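Local coordinates for ankyrin repeat and SOCS box protein 11 (Homo sapiens, PDB 4UUC), which serves as the substrate-recognition component of a cullin-5-RING E3 ubiquitin ligase complex that marks proteins such as BIK for proteasomal degradation, at residues 102-105 and 106-109; 138-141 and 142-146. One frame throughout, in Å; residues are numbered along the deposited sequence.

Overall arrangement
Two adjacent ankyrin repeats, ANK 4 and ANK 5, supply contacts 1 and 2, whose centres lie about 13 Å apart within the ankyrin repeat domain. Contact 1 starts helix 105-111 near the middle of the chain; contact 2 runs along helix 138-144 to its C-terminal end. Both are largely buried, but contact 2 reaches the surface at Tyr-145. Their chemistry follows their place: a serine and a histidine fix the helix start in contact 1, whereas in contact 2 a threonine hydroxyl turns back onto the backbone of the preceding turn. The two helices also pack directly, with Val-141 CG1 3.6 Å from His-107 O.

Contact 1: residues 102-105 and 106-109; sequences LASP and IHEA
Ile-106 meets Ser-104 through one methyl branch, CG2, which lies 3.8 Å from the serine OG, the first of several local contacts by which the start of an ankyrin helix is set. The Ile-106 side chain packs on Met-118, Leu-121 and Leu-122 of helix 115-123.

One residue on, His-107 supplies the central polar interaction. Its ND1 is hydrogen-bonded to Ser-104 OG at 2.6 Å, a short bond in which the hydroxyl arrives at the ring edge, near the ring plane. Two torsions bring the partners together: the serine hydroxyl swings opposite its own backbone N (chi1 175°), while the imidazole leans back beside the histidine N (chi1 -68°). The other ring nitrogen, NE2, makes a weak hydrogen bond to Gly-136 O, and His-130 meets the imidazole edge-to-face. Held at both nitrogens, the ring is probably fixed against flipping and links two successive repeats. The sequence Ser-Pro-Ile-His is this protein's version of the Thr-Pro-Leu-His motif of ankyrin repeats, with serine in the hydroxyl position and also as N-cap of the helix.

The amide of Glu-108 closes the first turn by a weak hydrogen bond to Ser-104 O, its N 3.4 Å from that oxygen. Its carboxylate forms a salt bridge with Arg-112, four residues on. Ala-109 N then reaches Pro-105 O at 3.0 Å, a regular helical bond whose N-H points almost straight at the acceptor (164°).

Helix 105-111 is thus wedged between neighbours: Pro-105 and Glu-108 pack on helix 73-80, Pro-105 and Ile-106 on helix 115-123, and His-107 on Pro-138 and Val-141 of helix 138-144.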
loop_
_atom_site.group_PDB
_atom_site.type_symbol
_atom_site.label_atom_id
_atom_site.label_comp_id
_atom_site.label_asym_id
_atom_site.label_seq_id
_atom_site.Cartn_x
_atom_site.Cartn_y
_atom_site.Cartn_z
ATOM N N LEU A 102 4.143 11.195 -6.866
ATOM C CA LEU A 102 3.986 11.045 -5.420
ATOM C C LEU A 102 3.848 9.571 -5.051
ATOM O O LEU A 102 3.302 8.782 -5.821
ATOM C CB LEU A 102 2.768 11.828 -4.929
ATOM C CG LEU A 102 2.811 13.334 -5.208
ATOM C CD1 LEU A 102 1.581 14.012 -4.626
ATOM C CD2 LEU A 102 4.077 13.962 -4.654
ATOM N N ALA A 103 4.351 9.205 -3.874
ATOM C CA ALA A 103 4.315 7.816 -3.428
ATOM C C ALA A 103 2.872 7.374 -3.187
ATOM O O ALA A 103 2.090 8.102 -2.585
ATOM C CB ALA A 103 5.149 7.646 -2.176
ATOM N N SER A 104 2.524 6.183 -3.676
ATOM C CA SER A 104 1.149 5.688 -3.629
ATOM C C SER A 104 0.826 5.029 -2.289
ATOM O O SER A 104 1.472 4.054 -1.919
ATOM C CB SER A 104 0.905 4.680 -4.755
ATOM O OG SER A 104 -0.388 4.114 -4.657
ATOM N N PRO A 105 -0.181 5.552 -1.567
ATOM C CA PRO A 105 -0.527 4.947 -0.275
ATOM C C PRO A 105 -1.024 3.506 -0.368
ATOM O O PRO A 105 -0.581 2.675 0.431
ATOM C CB PRO A 105 -1.634 5.866 0.253
ATOM C CG PRO A 105 -1.373 7.181 -0.402
ATOM C CD PRO A 105 -0.880 6.834 -1.772
ATOM N N ILE A 106 -1.922 3.202 -1.302
ATOM C CA ILE A 106 -2.518 1.868 -1.324
ATOM C C ILE A 106 -1.476 0.791 -1.655
ATOM O O ILE A 106 -1.527 -0.305 -1.097
ATOM C CB ILE A 106 -3.709 1.774 -2.316
ATOM C CG1 ILE A 106 -4.520 0.503 -2.036
ATOM C CG2 ILE A 106 -3.241 1.833 -3.771
ATOM C CD1 ILE A 106 -5.777 0.366 -2.876
ATOM N N HIS A 107 -0.515 1.101 -2.523
ATOM C CA HIS A 107 0.494 0.111 -2.896
ATOM C C HIS A 107 1.420 -0.219 -1.728
ATOM O O HIS A 107 1.828 -1.368 -1.562
ATOM C CB HIS A 107 1.300 0.595 -4.102
ATOM C CG HIS A 107 0.499 0.659 -5.364
ATOM N ND1 HIS A 107 -0.385 1.683 -5.629
ATOM C CD2 HIS A 107 0.419 -0.190 -6.416
ATOM C CE1 HIS A 107 -0.964 1.468 -6.797
ATOM N NE2 HIS A 107 -0.492 0.341 -7.296
ATOM N N GLU A 108 1.732 0.777 -0.904
ATOM C CA GLU A 108 2.543 0.533 0.285
ATOM C C GLU A 108 1.748 -0.254 1.324
ATOM O O GLU A 108 2.280 -1.171 1.959
ATOM C CB GLU A 108 3.038 1.848 0.885
ATOM C CG GLU A 108 4.027 1.672 2.034
ATOM C CD GLU A 108 5.341 1.040 1.601
ATOM O OE1 GLU A 108 5.688 1.127 0.404
ATOM O OE2 GLU A 108 6.029 0.455 2.466
ATOM N N ALA A 109 0.478 0.099 1.499
ATOM C CA ALA A 109 -0.379 -0.627 2.437
ATOM C C ALA A 109 -0.434 -2.108 2.076
ATOM O O ALA A 109 -0.277 -2.973 2.946
ATOM C CB ALA A 109 -1.778 -0.037 2.458
#

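Contact 2: residues 138-141 and 142-146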
loop_
_atom_site.group_PDB
_atom_site.type_symbol
_atom_site.label_atom_id
_atom_site.label_comp_id
_atom_site.label_asym_id
_atom_site.label_seq_id
_atom_site.Cartn_x
_atom_site.Cartn_y
_atom_site.Cartn_z
ATOM N N PRO A 138 -2.464 -2.922 -7.323
ATOM C CA PRO A 138 -2.518 -3.434 -5.952
ATOM C C PRO A 138 -2.516 -4.965 -5.894
ATOM O O PRO A 138 -1.862 -5.540 -5.025
ATOM C CB PRO A 138 -3.832 -2.855 -5.418
ATOM C CG PRO A 138 -4.019 -1.592 -6.201
ATOM C CD PRO A 138 -3.508 -1.909 -7.571
ATOM N N LEU A 139 -3.226 -5.617 -6.809
ATOM C CA LEU A 139 -3.253 -7.075 -6.826
ATOM C C LEU A 139 -1.860 -7.638 -7.102
ATOM O O LEU A 139 -1.446 -8.622 -6.489
ATOM C CB LEU A 139 -4.246 -7.590 -7.871
ATOM C CG LEU A 139 -4.343 -9.112 -7.991
ATOM C CD1 LEU A 139 -4.789 -9.748 -6.679
ATOM C CD2 LEU A 139 -5.297 -9.475 -9.123
ATOM N N TYR A 140 -1.142 -7.011 -8.024
ATOM C CA TYR A 140 0.210 -7.439 -8.364
ATOM C C TYR A 140 1.150 -7.343 -7.159
ATOM O O TYR A 140 1.949 -8.248 -6.909
ATOM C CB TYR A 140 0.745 -6.595 -9.519
ATOM C CG TYR A 140 2.096 -7.027 -10.024
ATOM C CD1 TYR A 140 2.218 -8.034 -10.971
ATOM C CD2 TYR A 140 3.253 -6.416 -9.565
ATOM C CE1 TYR A 140 3.458 -8.426 -11.440
ATOM C CE2 TYR A 140 4.491 -6.800 -10.024
ATOM C CZ TYR A 140 4.594 -7.802 -10.958
ATOM O OH TYR A 140 5.841 -8.174 -11.401
ATOM N N VAL A 141 1.054 -6.241 -6.423
ATOM C CA VAL A 141 1.847 -6.052 -5.216
ATOM C C VAL A 141 1.489 -7.118 -4.181
ATOM O O VAL A 141 2.375 -7.715 -3.573
ATOM C CB VAL A 141 1.634 -4.639 -4.622
ATOM C CG1 VAL A 141 2.352 -4.491 -3.281
ATOM C CG2 VAL A 141 2.118 -3.576 -5.607
ATOM N N ALA A 142 0.192 -7.346 -3.989
ATOM C CA ALA A 142 -0.282 -8.356 -3.045
ATOM C C ALA A 142 0.313 -9.730 -3.356
ATOM O O ALA A 142 0.713 -10.465 -2.450
ATOM C CB ALA A 142 -1.810 -8.423 -3.064
ATOM N N CYS A 143 0.345 -10.082 -4.637
ATOM C CA CYS A 143 0.885 -11.368 -5.063
ATOM C C CYS A 143 2.403 -11.432 -4.910
ATOM O O CYS A 143 2.953 -12.468 -4.542
ATOM C CB CYS A 143 0.484 -11.656 -6.510
ATOM S SG CYS A 143 -1.295 -11.943 -6.725
ATOM N N THR A 144 3.079 -10.320 -5.173
ATOM C CA THR A 144 4.528 -10.261 -5.020
ATOM C C THR A 144 4.959 -10.524 -3.571
ATOM O O THR A 144 5.985 -11.164 -3.331
ATOM C CB THR A 144 5.060 -8.898 -5.478
ATOM O OG1 THR A 144 4.727 -8.710 -6.857
ATOM C CG2 THR A 144 6.573 -8.815 -5.308
ATOM N N TYR A 145 4.168 -10.044 -2.616
ATOM C CA TYR A 145 4.517 -10.137 -1.195
ATOM C C TYR A 145 3.682 -11.156 -0.410
ATOM O O TYR A 145 3.694 -11.160 0.822
ATOM C CB TYR A 145 4.412 -8.747 -0.567
ATOM C CG TYR A 145 5.518 -7.855 -1.079
ATOM C CD1 TYR A 145 6.801 -7.952 -0.559
ATOM C CD2 TYR A 145 5.299 -6.964 -2.120
ATOM C CE1 TYR A 145 7.826 -7.163 -1.036
ATOM C CE2 TYR A 145 6.322 -6.168 -2.604
ATOM C CZ TYR A 145 7.584 -6.277 -2.059
ATOM O OH TYR A 145 8.614 -5.491 -2.532
ATOM N N GLN A 146 2.985 -12.029 -1.131
ATOM C CA GLN A 146 2.300 -13.181 -0.533
ATOM C C GLN A 146 1.236 -12.775 0.486
ATOM O O GLN A 146 1.057 -13.436 1.512
ATOM C CB GLN A 146 3.320 -14.114 0.134
ATOM C CG GLN A 146 4.464 -14.543 -0.778
ATOM C CD GLN A 146 5.394 -15.545 -0.118
ATOM O OE1 GLN A 146 5.485 -16.698 -0.540
ATOM N NE2 GLN A 146 6.093 -15.109 0.923
HETATM O O HOH W 1 6.799 -8.993 -8.788
#
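From Pro-138 to Tyr-145 the backbone follows regular i to i+4 helical bonding, with Ala-142 N 2.9 Å from Pro-138 O and, at the last turn, Tyr-145 N 3.1 Å from Val-141 O. The Thr-144 side chain adds a bond of its own. Its OG1, placed beside the threonine N by a chi1 of -60°, donates to Tyr-140 O at 2.8 Å; the same oxygen accepts Thr-144 N, and the two donors approach from opposite faces of the carbonyl plane. The hydroxyl also lies over one face of the Tyr-140 ring, with OG1 3.7 Å from CE2. A water donates to Thr-144 OG1 and weakly to Tyr-140 OH, which is hydrogen-bonded to Asp-168 as well. On another side of the helix, Tyr-145 turns its ring edge to the Val-141 carbonyl, CD2 lying 3.4 Å from Val-141 O, while Val-141 CG1 packs against the same carbon. Thr-144 CG2 rests over one face of that ring, offset toward its rim. A valine in place of Thr-144 would probably leave Tyr-140 O with one donor fewer and the water with just its weak bond to Tyr-140 OH among the partners described here. The doubly bonded Tyr-140 O thus ties the Thr-144 side chain to the backbone, and the water joins it to Tyr-140 OH on the partly exposed side, while buried Leu-139 and Cys-143, CD1 to SG 4.1 Å, pack on helices 148-156 and 170-175.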